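Local coordinates for protein Rho-class glutathione S-transferase (Laternula elliptica, PDB 3QAV) that binds glutathione and probably conjugates it to electrophilic compounds, as cytosolic glutathione S-transferases do, at residues I195-A200 / A231-P236; E134-K139 / G237-L242; W31-P36 / M226-A231; C38-L43 / D185-P190. One frame throughout, in Å; residues are numbered along the deposited sequence.

Interaction 1. Residues I195-A200 / A231-P236; sequences IVRQGA and AESDSP
Gln198 and Pro236 bring the two backbones closest, CA to CA 5.5 Å, just where helix 183-197 ends in a Schellman motif and the chain turns away through Gly199 with positive phi. Arg197, from the last helical turn, does most of the reaching. Its CG stands anti to the backbone N (chi1 162°) and the chain bends once, at chi2, before running out straight along the 231-236 loop. There NH1 donates to Ser233 OG at 2.7 Å, the hydroxyl lying somewhat tilted from the guanidinium plane, while NH2 makes a weak bond to Ser233 O at 3.3 Å. Ser233 OG is also bonded to His229 O. One guanidinium face lies on Ser235 CA, 3.9 Å from the plane. In the other direction, Ser235 OG donates to Arg197 O; the modelled 2.4 Å is very short, so its exact length is doubtful. Pro236 CB lies 3.2 Å from Gln198 OE1, an oxygen that accepts a bond from Asn238 N. Thus the charged tip of Arg197, also in a cation-pi contact with Trp230, ties down a surface loop, while its carbonyl is approached by the Ser235 hydroxyl.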
loop_
_atom_site.group_PDB
_atom_site.type_symbol
_atom_site.label_atom_id
_atom_site.label_comp_id
_atom_site.label_asym_id
_atom_site.label_seq_id
_atom_site.Cartn_x
_atom_site.Cartn_y
_atom_site.Cartn_z
ATOM N N ILE A 195 -8.846 15.820 2.402
ATOM C CA ILE A 195 -9.842 16.170 1.391
ATOM C C ILE A 195 -10.574 17.442 1.813
ATOM O O ILE A 195 -10.694 18.384 1.032
ATOM C CB ILE A 195 -10.865 15.013 1.198
ATOM C CG1 ILE A 195 -10.179 13.831 0.506
ATOM C CG2 ILE A 195 -12.064 15.484 0.379
ATOM C CD1 ILE A 195 -11.029 12.571 0.437
ATOM N N VAL A 196 -11.061 17.463 3.048
ATOM C CA VAL A 196 -11.760 18.633 3.567
ATOM C C VAL A 196 -10.809 19.828 3.569
ATOM O O VAL A 196 -11.204 20.943 3.235
ATOM C CB VAL A 196 -12.266 18.391 5.009
ATOM C CG1 VAL A 196 -12.835 19.681 5.588
ATOM C CG2 VAL A 196 -13.329 17.300 5.013
ATOM N N ARG A 197 -9.556 19.592 3.944
ATOM C CA ARG A 197 -8.559 20.657 3.977
ATOM C C ARG A 197 -8.480 21.344 2.617
ATOM O O ARG A 197 -8.371 22.562 2.539
ATOM C CB ARG A 197 -7.185 20.091 4.354
ATOM C CG ARG A 197 -5.991 20.985 4.024
ATOM C CD ARG A 197 -5.866 22.198 4.946
ATOM N NE ARG A 197 -4.630 22.942 4.678
ATOM C CZ ARG A 197 -4.281 24.083 5.272
ATOM N NH1 ARG A 197 -3.139 24.672 4.949
ATOM N NH2 ARG A 197 -5.064 24.639 6.189
ATOM N N GLN A 198 -8.544 20.560 1.551
ATOM C CA GLN A 198 -8.472 21.104 0.202
ATOM C C GLN A 198 -9.763 21.816 -0.181
ATOM O O GLN A 198 -9.930 22.240 -1.322
ATOM C CB GLN A 198 -8.170 19.992 -0.797
ATOM C CG GLN A 198 -6.779 19.392 -0.656
ATOM C CD GLN A 198 -5.682 20.322 -1.146
ATOM O OE1 GLN A 198 -5.949 21.326 -1.814
ATOM N NE2 GLN A 198 -4.435 19.981 -0.829
ATOM N N GLY A 199 -10.685 21.918 0.774
ATOM C CA GLY A 199 -11.934 22.623 0.532
ATOM C C GLY A 199 -13.146 21.868 0.018
ATOM O O GLY A 199 -14.083 22.488 -0.489
ATOM N N ALA A 200 -13.152 20.545 0.133
ATOM C CA ALA A 200 -14.300 19.772 -0.329
ATOM C C ALA A 200 -15.512 20.061 0.569
ATOM O O ALA A 200 -15.380 20.183 1.793
ATOM C CB ALA A 200 -13.978 18.292 -0.309
ATOM N N ALA A 231 -3.390 25.493 10.937
ATOM C CA ALA A 231 -4.028 26.574 11.677
ATOM C C ALA A 231 -3.754 27.964 11.110
ATOM O O ALA A 231 -4.680 28.751 10.925
ATOM C CB ALA A 231 -3.600 26.520 13.137
ATOM N N GLU A 232 -2.489 28.253 10.820
ATOM C CA GLU A 232 -2.090 29.564 10.309
ATOM C C GLU A 232 -1.811 29.634 8.811
ATOM O O GLU A 232 -1.251 30.615 8.328
ATOM C CB GLU A 232 -0.847 30.053 11.064
ATOM C CG GLU A 232 -1.055 30.230 12.555
ATOM C CD GLU A 232 -2.055 31.322 12.868
ATOM O OE1 GLU A 232 -2.680 31.850 11.922
ATOM O OE2 GLU A 232 -2.223 31.649 14.060
ATOM N N SER A 233 -2.191 28.601 8.072
ATOM C CA SER A 233 -1.955 28.597 6.638
ATOM C C SER A 233 -3.283 28.446 5.928
ATOM O O SER A 233 -4.202 27.817 6.449
ATOM C CB SER A 233 -1.014 27.452 6.254
ATOM O OG SER A 233 -1.603 26.189 6.513
ATOM N N ASP A 234 -3.389 29.037 4.746
ATOM C CA ASP A 234 -4.626 28.970 3.985
ATOM C C ASP A 234 -4.810 27.657 3.249
ATOM O O ASP A 234 -3.864 27.099 2.687
ATOM C CB ASP A 234 -4.694 30.124 2.981
ATOM C CG ASP A 234 -5.209 31.402 3.601
ATOM O OD1 ASP A 234 -6.414 31.456 3.931
ATOM O OD2 ASP A 234 -4.413 32.350 3.761
ATOM N N SER A 235 -6.045 27.171 3.265
ATOM C CA SER A 235 -6.395 25.940 2.584
ATOM C C SER A 235 -6.078 26.098 1.101
ATOM O O SER A 235 -6.531 27.047 0.463
ATOM C CB SER A 235 -7.886 25.656 2.758
ATOM O OG SER A 235 -8.362 24.832 1.710
ATOM N N PRO A 236 -5.290 25.171 0.536
ATOM C CA PRO A 236 -4.925 25.226 -0.884
ATOM C C PRO A 236 -6.163 25.348 -1.780
ATOM O O PRO A 236 -6.086 25.844 -2.903
ATOM C CB PRO A 236 -4.179 23.907 -1.097
ATOM C CG PRO A 236 -3.564 23.639 0.254
ATOM C CD PRO A 236 -4.679 24.005 1.201
#

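Interaction 2. Residues E134-K139 / G237-L242; sequences EFVQYK and GNLLDL
Lys139 and Asp241 form a salt bridge, NZ to OD1 2.7 Å, each reaching in from its own segment to meet the other. The same NZ donates to Asn238 O at 3.2 Å, arriving from above the carbonyl plane, about 50° out of it. A single bend in the lysine chain, at chi3 (62°), brings the ammonium to both oxygens and lays CD over the rim of the Phe135 ring, 3.8 Å above its plane. Were this lysine an alanine, the Asp241 carboxylate would probably lose its cation and Asn238 O this donor, and part of the Phe135 face would be bared. The other carboxylate oxygen meets Phe135 at the ring edge: OD2 is 3.6 Å from CZ and near the ring plane, with the two flat groups only 25° apart. Further along that edge, Leu239 CD2 touches Phe135 CD1 at 3.5 Å and also rests on Val136 CG2 at 3.6 Å, so one methyl fills the notch between successive helix residues. Val136 turns its other branch, CG1, to Asn238 CB at 3.7 Å, and lies square across Asn238. The type I turn from Gly237 to Leu240 thus presents Asn238 and Leu239 to helix 133-141. Helix 148-172 backs the contact: Leu151 and Lys155 pack on Phe135, Ala158 on Leu242, while Lys155 and His159 bond to the carbonyls of Asp241 and Leu242, holding the C-terminal tail against the helical domain.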
loop_
_atom_site.group_PDB
_atom_site.type_symbol
_atom_site.label_atom_id
_atom_site.label_comp_id
_atom_site.label_asym_id
_atom_site.label_seq_id
_atom_site.Cartn_x
_atom_site.Cartn_y
_atom_site.Cartn_z
ATOM N N GLU A 134 -5.456 12.508 -7.246
ATOM C CA GLU A 134 -4.975 12.726 -8.608
ATOM C C GLU A 134 -5.668 13.942 -9.217
ATOM O O GLU A 134 -5.133 14.590 -10.117
ATOM C CB GLU A 134 -5.240 11.491 -9.474
ATOM C CG GLU A 134 -3.994 10.670 -9.796
ATOM C CD GLU A 134 -3.083 11.353 -10.806
ATOM O OE1 GLU A 134 -3.503 11.517 -11.974
ATOM O OE2 GLU A 134 -1.947 11.727 -10.435
ATOM N N PHE A 135 -6.862 14.244 -8.719
ATOM C CA PHE A 135 -7.631 15.390 -9.197
ATOM C C PHE A 135 -6.931 16.649 -8.698
ATOM O O PHE A 135 -6.973 17.698 -9.340
ATOM C CB PHE A 135 -9.065 15.311 -8.656
ATOM C CG PHE A 135 -9.966 16.427 -9.121
ATOM C CD1 PHE A 135 -10.357 17.434 -8.242
ATOM C CD2 PHE A 135 -10.451 16.453 -10.425
ATOM C CE1 PHE A 135 -11.221 18.447 -8.651
ATOM C CE2 PHE A 135 -11.314 17.463 -10.846
ATOM C CZ PHE A 135 -11.701 18.460 -9.957
ATOM N N VAL A 136 -6.284 16.530 -7.543
ATOM C CA VAL A 136 -5.551 17.642 -6.957
ATOM C C VAL A 136 -4.163 17.671 -7.584
ATOM O O VAL A 136 -3.569 18.734 -7.761
ATOM C CB VAL A 136 -5.421 17.482 -5.426
ATOM C CG1 VAL A 136 -4.527 18.575 -4.852
ATOM C CG2 VAL A 136 -6.804 17.536 -4.785
ATOM N N GLN A 137 -3.655 16.490 -7.927
ATOM C CA GLN A 137 -2.341 16.364 -8.547
ATOM C C GLN A 137 -2.343 17.044 -9.909
ATOM O O GLN A 137 -1.508 17.903 -10.190
ATOM C CB GLN A 137 -1.977 14.888 -8.732
ATOM C CG GLN A 137 -1.827 14.098 -7.446
ATOM C CD GLN A 137 -0.569 14.453 -6.684
ATOM O OE1 GLN A 137 -0.380 15.596 -6.270
ATOM N NE2 GLN A 137 0.304 13.470 -6.496
ATOM N N TYR A 138 -3.296 16.650 -10.749
ATOM C CA TYR A 138 -3.420 17.190 -12.097
ATOM C C TYR A 138 -3.660 18.699 -12.118
ATOM O O TYR A 138 -3.105 19.406 -12.959
ATOM C CB TYR A 138 -4.545 16.462 -12.836
ATOM C CG TYR A 138 -4.658 16.799 -14.306
ATOM C CD1 TYR A 138 -5.255 17.986 -14.730
ATOM C CD2 TYR A 138 -4.175 15.922 -15.277
ATOM C CE1 TYR A 138 -5.373 18.289 -16.087
ATOM C CE2 TYR A 138 -4.287 16.214 -16.636
ATOM C CZ TYR A 138 -4.887 17.397 -17.034
ATOM O OH TYR A 138 -5.007 17.686 -18.375
ATOM N N LYS A 139 -4.487 19.190 -11.199
ATOM C CA LYS A 139 -4.774 20.619 -11.129
ATOM C C LYS A 139 -3.570 21.381 -10.594
ATOM O O LYS A 139 -3.720 22.413 -9.941
ATOM C CB LYS A 139 -5.986 20.884 -10.230
ATOM C CG LYS A 139 -7.317 20.438 -10.821
ATOM C CD LYS A 139 -8.483 20.738 -9.881
ATOM C CE LYS A 139 -8.640 22.234 -9.629
ATOM N NZ LYS A 139 -9.770 22.528 -8.697
ATOM N N GLY A 237 -7.298 24.875 -1.272
ATOM C CA GLY A 237 -8.547 24.947 -2.014
ATOM C C GLY A 237 -8.633 24.228 -3.352
ATOM O O GLY A 237 -9.385 24.654 -4.235
ATOM N N ASN A 238 -7.894 23.136 -3.513
ATOM C CA ASN A 238 -7.917 22.397 -4.772
ATOM C C ASN A 238 -9.131 21.485 -4.961
ATOM O O ASN A 238 -9.304 20.892 -6.022
ATOM C CB ASN A 238 -6.629 21.591 -4.927
ATOM C CG ASN A 238 -5.446 22.461 -5.286
ATOM O OD1 ASN A 238 -5.400 23.037 -6.371
ATOM N ND2 ASN A 238 -4.484 22.571 -4.375
ATOM N N LEU A 239 -9.972 21.378 -3.938
ATOM C CA LEU A 239 -11.171 20.548 -4.029
ATOM C C LEU A 239 -12.432 21.365 -3.770
ATOM O O LEU A 239 -13.505 20.809 -3.529
ATOM C CB LEU A 239 -11.086 19.377 -3.044
ATOM C CG LEU A 239 -10.056 18.303 -3.421
ATOM C CD1 LEU A 239 -10.033 17.216 -2.362
ATOM C CD2 LEU A 239 -10.405 17.707 -4.783
ATOM N N LEU A 240 -12.296 22.687 -3.822
ATOM C CA LEU A 240 -13.422 23.586 -3.608
ATOM C C LEU A 240 -14.513 23.353 -4.649
ATOM O O LEU A 240 -15.695 23.587 -4.384
ATOM C CB LEU A 240 -12.961 25.048 -3.672
ATOM C CG LEU A 240 -12.077 25.570 -2.533
ATOM C CD1 LEU A 240 -11.593 26.982 -2.856
ATOM C CD2 LEU A 240 -12.863 25.566 -1.231
ATOM N N ASP A 241 -14.114 22.871 -5.823
ATOM C CA ASP A 241 -15.053 22.623 -6.914
ATOM C C ASP A 241 -15.466 21.156 -7.041
ATOM O O ASP A 241 -16.292 20.809 -7.887
ATOM C CB ASP A 241 -14.433 23.081 -8.235
ATOM C CG ASP A 241 -13.235 22.243 -8.635
ATOM O OD1 ASP A 241 -12.313 22.085 -7.808
ATOM O OD2 ASP A 241 -13.215 21.741 -9.775
ATOM N N LEU A 242 -14.894 20.295 -6.206
ATOM C CA LEU A 242 -15.213 18.873 -6.262
ATOM C C LEU A 242 -16.693 18.629 -6.037
ATOM O O LEU A 242 -17.382 18.068 -6.892
ATOM C CB LEU A 242 -14.412 18.103 -5.211
ATOM C CG LEU A 242 -14.596 16.583 -5.190
ATOM C CD1 LEU A 242 -14.286 16.008 -6.559
ATOM C CD2 LEU A 242 -13.678 15.975 -4.145
#

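Interaction 3. Residues W31-P36 / M226-A231; sequences WGSGSP and MPPHWA
Ser33 and His229 join the loop that follows the first strand of the thioredoxin-like domain, the loop carrying the glutathione-binding Ser35, to the tail beyond helix 220-224. Ser33 OG is gripped twice by one residue. His229 N donates to it at 3.0 Å in a nearly straight bond (170°), and His229 ND1 lies 2.5 Å away, a short hydrogen bond in which either atom could be the donor. The hydroxyl sits at the edge of the imidazole, in its plane, which would limit turning of that ring. A chi1 of -175° points Ser33 OG away from its own N, out of the type II turn Gly32-Ser35 and into this corner. Next in the turn, Gly34, with positive phi, lies beside Pro227, N to CB 3.5 Å, and presents CA to the histidine edge, 4.1 Å from CE1. Pro228 CD abuts the edge of the Trp31 indole, 3.9 Å from CH2, while Pro227 CG covers the centre of one face of Trp230. Around the contact, Trp31 is bonded through NE1 to Glu54 of strand 53-56, Pro227 leans on Trp39 of helix 36-47, and Ser35 caps that helix by bonding to Cys38 N.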
loop_
_atom_site.group_PDB
_atom_site.type_symbol
_atom_site.label_atom_id
_atom_site.label_comp_id
_atom_site.label_asym_id
_atom_site.label_seq_id
_atom_site.Cartn_x
_atom_site.Cartn_y
_atom_site.Cartn_z
ATOM N N TRP A 31 8.612 13.221 12.241
ATOM C CA TRP A 31 7.466 13.394 11.363
ATOM C C TRP A 31 7.262 14.842 10.952
ATOM O O TRP A 31 7.832 15.756 11.546
ATOM C CB TRP A 31 6.198 12.890 12.052
ATOM C CG TRP A 31 5.859 13.649 13.294
ATOM C CD1 TRP A 31 6.373 13.449 14.543
ATOM C CD2 TRP A 31 4.906 14.708 13.416
ATOM N NE1 TRP A 31 5.791 14.315 15.440
ATOM C CE2 TRP A 31 4.887 15.100 14.774
ATOM C CE3 TRP A 31 4.063 15.365 12.511
ATOM C CZ2 TRP A 31 4.055 16.119 15.250
ATOM C CZ3 TRP A 31 3.236 16.382 12.983
ATOM C CH2 TRP A 31 3.238 16.747 14.339
ATOM N N GLY A 32 6.418 15.041 9.946
ATOM C CA GLY A 32 6.151 16.381 9.456
ATOM C C GLY A 32 4.674 16.702 9.349
ATOM O O GLY A 32 3.826 15.805 9.306
ATOM N N SER A 33 4.371 17.996 9.294
ATOM C CA SER A 33 2.997 18.471 9.217
ATOM C C SER A 33 2.332 18.231 7.865
ATOM O O SER A 33 2.938 18.459 6.815
ATOM C CB SER A 33 2.950 19.968 9.554
ATOM O OG SER A 33 1.617 20.448 9.592
ATOM N N GLY A 34 1.083 17.760 7.913
ATOM C CA GLY A 34 0.306 17.513 6.706
ATOM C C GLY A 34 0.402 16.130 6.079
ATOM O O GLY A 34 -0.421 15.773 5.233
ATOM N N SER A 35 1.402 15.359 6.501
ATOM C CA SER A 35 1.669 14.012 5.996
ATOM C C SER A 35 0.765 12.906 6.553
ATOM O O SER A 35 0.875 12.534 7.722
ATOM C CB SER A 35 3.141 13.674 6.285
ATOM O OG SER A 35 3.396 12.278 6.261
ATOM N N PRO A 36 -0.135 12.349 5.714
ATOM C CA PRO A 36 -1.022 11.283 6.193
ATOM C C PRO A 36 -0.252 10.093 6.785
ATOM O O PRO A 36 -0.672 9.506 7.786
ATOM C CB PRO A 36 -1.823 10.914 4.951
ATOM C CG PRO A 36 -1.924 12.218 4.228
ATOM C CD PRO A 36 -0.498 12.746 4.341
ATOM N N MET A 226 -3.884 17.187 14.843
ATOM C CA MET A 226 -4.162 17.943 13.625
ATOM C C MET A 226 -2.811 18.476 13.142
ATOM O O MET A 226 -1.952 18.824 13.956
ATOM C CB MET A 226 -5.109 19.120 13.910
ATOM C CG MET A 226 -6.548 18.734 14.302
ATOM S SD MET A 226 -7.463 17.868 12.999
ATOM C CE MET A 226 -7.703 19.185 11.803
ATOM N N PRO A 227 -2.592 18.515 11.817
ATOM C CA PRO A 227 -1.328 19.016 11.256
ATOM C C PRO A 227 -1.061 20.429 11.778
ATOM O O PRO A 227 -1.820 21.356 11.495
ATOM C CB PRO A 227 -1.593 18.998 9.754
ATOM C CG PRO A 227 -2.493 17.803 9.599
ATOM C CD PRO A 227 -3.460 17.968 10.755
ATOM N N PRO A 228 0.026 20.613 12.539
ATOM C CA PRO A 228 0.348 21.934 13.084
ATOM C C PRO A 228 0.336 23.146 12.163
ATOM O O PRO A 228 -0.070 24.223 12.597
ATOM C CB PRO A 228 1.714 21.719 13.746
ATOM C CG PRO A 228 2.245 20.475 13.105
ATOM C CD PRO A 228 1.028 19.621 12.955
ATOM N N HIS A 229 0.747 22.991 10.906
ATOM C CA HIS A 229 0.796 24.151 10.011
ATOM C C HIS A 229 -0.515 24.611 9.393
ATOM O O HIS A 229 -0.568 25.691 8.811
ATOM C CB HIS A 229 1.841 23.946 8.894
ATOM C CG HIS A 229 1.313 23.266 7.665
ATOM N ND1 HIS A 229 1.249 21.895 7.538
ATOM C CD2 HIS A 229 0.864 23.771 6.491
ATOM C CE1 HIS A 229 0.790 21.584 6.338
ATOM N NE2 HIS A 229 0.549 22.704 5.683
ATOM N N TRP A 230 -1.571 23.814 9.530
ATOM C CA TRP A 230 -2.870 24.171 8.961
ATOM C C TRP A 230 -3.557 25.366 9.629
ATOM O O TRP A 230 -4.233 26.154 8.968
ATOM C CB TRP A 230 -3.824 22.972 9.020
ATOM C CG TRP A 230 -3.515 21.864 8.044
ATOM C CD1 TRP A 230 -2.472 21.803 7.163
ATOM C CD2 TRP A 230 -4.267 20.662 7.859
ATOM N NE1 TRP A 230 -2.528 20.638 6.438
ATOM C CE2 TRP A 230 -3.621 19.917 6.845
ATOM C CE3 TRP A 230 -5.426 20.140 8.448
ATOM C CZ2 TRP A 230 -4.100 18.673 6.407
ATOM C CZ3 TRP A 230 -5.901 18.905 8.011
ATOM C CH2 TRP A 230 -5.237 18.188 7.001
ATOM N N ALA A 231 -3.390 25.493 10.937
ATOM C CA ALA A 231 -4.028 26.574 11.677
ATOM C C ALA A 231 -3.754 27.964 11.110
ATOM O O ALA A 231 -4.680 28.751 10.925
ATOM C CB ALA A 231 -3.600 26.520 13.137
#

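Interaction 4. Residues C38-L43 / D185-P190; sequences CWKVLL and DVFFFP
Val186 is the bump that sits against the opposing backbone: its CG1 lies 3.4 Å from Lys40 O, in a hollow bordered by the side chains of Lys40 and Leu43. The two helical segments run 135° apart in direction, their axes 8.9 Å from each other. One turn on, Pro190 is the second bump, with CG over one face of Trp39, 3.9 Å above the plane, and 4.1 Å from Leu43 CD1. Phe189 offers its edge to the same indole face in an offset T-shaped pair, the planes 82° apart and CE2 3.6 Å from Trp39 CZ2; Trp39 NE1, bonded to Thr225 OG1, holds the indole in place. On the other flank Lys40 bends at chi3 so that CE sits over the centre of the Phe187 ring, 3.5 Å from the centroid, a CH-pi contact. NZ, 3.8 Å from that centroid, adds an off-centre cation-pi interaction while bonding to Thr92 OG1. With a serine instead of Phe187, a gap is likely to open beneath the lysine chain, leaving the ammonium without its aromatic partner. This buried seam between the thioredoxin-like and all-helical domains belongs to the interdomain interface of the cytosolic glutathione S-transferase fold.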
loop_
_atom_site.group_PDB
_atom_site.type_symbol
_atom_site.label_atom_id
_atom_site.label_comp_id
_atom_site.label_asym_id
_atom_site.label_seq_id
_atom_site.Cartn_x
_atom_site.Cartn_y
_atom_site.Cartn_z
ATOM N N CYS A 38 2.425 10.168 8.433
ATOM C CA CYS A 38 2.890 10.555 9.759
ATOM C C CYS A 38 1.699 10.558 10.712
ATOM O O CYS A 38 1.782 10.058 11.837
ATOM C CB CYS A 38 3.517 11.953 9.734
ATOM S SG CYS A 38 5.094 12.047 8.845
ATOM N N TRP A 39 0.590 11.117 10.243
ATOM C CA TRP A 39 -0.628 11.220 11.041
ATOM C C TRP A 39 -1.054 9.845 11.517
ATOM O O TRP A 39 -1.424 9.673 12.668
ATOM C CB TRP A 39 -1.753 11.857 10.212
ATOM C CG TRP A 39 -2.813 12.532 11.031
ATOM C CD1 TRP A 39 -3.088 12.326 12.356
ATOM C CD2 TRP A 39 -3.767 13.497 10.568
ATOM N NE1 TRP A 39 -4.155 13.104 12.742
ATOM C CE2 TRP A 39 -4.591 13.831 11.664
ATOM C CE3 TRP A 39 -4.005 14.112 9.333
ATOM C CZ2 TRP A 39 -5.643 14.755 11.564
ATOM C CZ3 TRP A 39 -5.047 15.030 9.230
ATOM C CH2 TRP A 39 -5.854 15.341 10.343
ATOM N N LYS A 40 -0.994 8.863 10.623
ATOM C CA LYS A 40 -1.364 7.491 10.961
ATOM C C LYS A 40 -0.618 7.042 12.211
ATOM O O LYS A 40 -1.212 6.514 13.161
ATOM C CB LYS A 40 -1.010 6.547 9.810
ATOM C CG LYS A 40 -1.949 6.587 8.613
ATOM C CD LYS A 40 -1.320 5.902 7.393
ATOM C CE LYS A 40 -1.008 4.428 7.643
ATOM N NZ LYS A 40 -0.336 3.759 6.470
ATOM N N VAL A 41 0.693 7.256 12.202
ATOM C CA VAL A 41 1.540 6.872 13.319
ATOM C C VAL A 41 1.184 7.593 14.626
ATOM O O VAL A 41 1.103 6.964 15.679
ATOM C CB VAL A 41 3.036 7.109 12.982
ATOM C CG1 VAL A 41 3.904 6.777 14.190
ATOM C CG2 VAL A 41 3.443 6.197 11.809
ATOM N N LEU A 42 0.964 8.905 14.557
ATOM C CA LEU A 42 0.631 9.669 15.756
ATOM C C LEU A 42 -0.701 9.214 16.347
ATOM O O LEU A 42 -0.860 9.159 17.570
ATOM C CB LEU A 42 0.573 11.163 15.438
ATOM C CG LEU A 42 1.867 11.801 14.898
ATOM C CD1 LEU A 42 1.633 13.288 14.638
ATOM C CD2 LEU A 42 3.003 11.602 15.899
ATOM N N LEU A 43 -1.656 8.893 15.475
ATOM C CA LEU A 43 -2.971 8.448 15.918
ATOM C C LEU A 43 -2.887 7.120 16.652
ATOM O O LEU A 43 -3.525 6.935 17.680
ATOM C CB LEU A 43 -3.928 8.324 14.727
ATOM C CG LEU A 43 -4.540 9.631 14.219
ATOM C CD1 LEU A 43 -5.519 9.330 13.099
ATOM C CD2 LEU A 43 -5.263 10.331 15.364
ATOM N N ASP A 185 -9.749 3.181 10.665
ATOM C CA ASP A 185 -10.035 4.609 10.772
ATOM C C ASP A 185 -8.751 5.428 10.834
ATOM O O ASP A 185 -8.720 6.593 10.438
ATOM C CB ASP A 185 -10.900 4.881 11.997
ATOM C CG ASP A 185 -12.256 4.225 11.887
ATOM O OD1 ASP A 185 -12.466 3.171 12.526
ATOM O OD2 ASP A 185 -13.102 4.760 11.135
ATOM N N VAL A 186 -7.691 4.807 11.326
ATOM C CA VAL A 186 -6.396 5.467 11.422
ATOM C C VAL A 186 -5.900 5.755 10.002
ATOM O O VAL A 186 -5.293 6.796 9.732
ATOM C CB VAL A 186 -5.371 4.548 12.132
ATOM C CG1 VAL A 186 -3.967 5.052 11.895
ATOM C CG2 VAL A 186 -5.677 4.480 13.616
ATOM N N PHE A 187 -6.164 4.819 9.099
ATOM C CA PHE A 187 -5.736 4.966 7.713
ATOM C C PHE A 187 -6.682 5.858 6.929
ATOM O O PHE A 187 -6.260 6.676 6.117
ATOM C CB PHE A 187 -5.684 3.592 7.021
ATOM C CG PHE A 187 -4.509 2.737 7.423
ATOM C CD1 PHE A 187 -4.236 2.477 8.758
ATOM C CD2 PHE A 187 -3.679 2.178 6.450
ATOM C CE1 PHE A 187 -3.153 1.674 9.125
ATOM C CE2 PHE A 187 -2.597 1.375 6.805
ATOM C CZ PHE A 187 -2.335 1.124 8.146
ATOM N N PHE A 188 -7.971 5.697 7.183
ATOM C CA PHE A 188 -8.991 6.435 6.443
ATOM C C PHE A 188 -9.138 7.920 6.741
ATOM O O PHE A 188 -9.024 8.749 5.850
ATOM C CB PHE A 188 -10.345 5.748 6.648
ATOM C CG PHE A 188 -11.458 6.347 5.842
ATOM C CD1 PHE A 188 -11.390 6.380 4.454
ATOM C CD2 PHE A 188 -12.586 6.860 6.470
ATOM C CE1 PHE A 188 -12.431 6.917 3.701
ATOM C CE2 PHE A 188 -13.633 7.398 5.723
ATOM C CZ PHE A 188 -13.554 7.425 4.341
ATOM N N PHE A 189 -9.395 8.248 8.000
ATOM C CA PHE A 189 -9.607 9.630 8.399
ATOM C C PHE A 189 -8.602 10.660 7.886
ATOM O O PHE A 189 -8.995 11.684 7.328
ATOM C CB PHE A 189 -9.687 9.730 9.918
ATOM C CG PHE A 189 -9.821 11.129 10.406
ATOM C CD1 PHE A 189 -11.040 11.792 10.322
ATOM C CD2 PHE A 189 -8.709 11.810 10.899
ATOM C CE1 PHE A 189 -11.148 13.117 10.721
ATOM C CE2 PHE A 189 -8.809 13.123 11.294
ATOM C CZ PHE A 189 -10.029 13.783 11.206
ATOM N N PRO A 190 -7.296 10.428 8.090
ATOM C CA PRO A 190 -6.333 11.417 7.594
ATOM C C PRO A 190 -6.591 11.796 6.138
ATOM O O PRO A 190 -6.434 12.954 5.738
ATOM C CB PRO A 190 -4.997 10.714 7.785
ATOM C CG PRO A 190 -5.228 9.944 9.061
ATOM C CD PRO A 190 -6.614 9.353 8.835
#

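In the fold
Interactions 3, 1 and 2, in that order, follow the C-terminal tail: 226-231 meets the glutathione-binding loop, 231-236 the end of helix 183-197, and the loop 237-242 packs on helix 133-141. Interactions 1 and 3 share Ala231 and touch where Arg197 NH2 comes 3.3 Å from Trp230 O; 1 and 2 join through Gln198 O and Leu239 N, 2.8 Å apart. Interaction 4, deep between the domains, meets interaction 3 where Pro227 CD packs 3.6 Å from Trp39 CH2, and shares helix 183-197 with interaction 1. The glutathione site borders 3, which holds Ser35, and 4, where the nearest side-chain atoms of Lys40 and Ser91 are about 3 Å apart. Interaction 2 lies away from it.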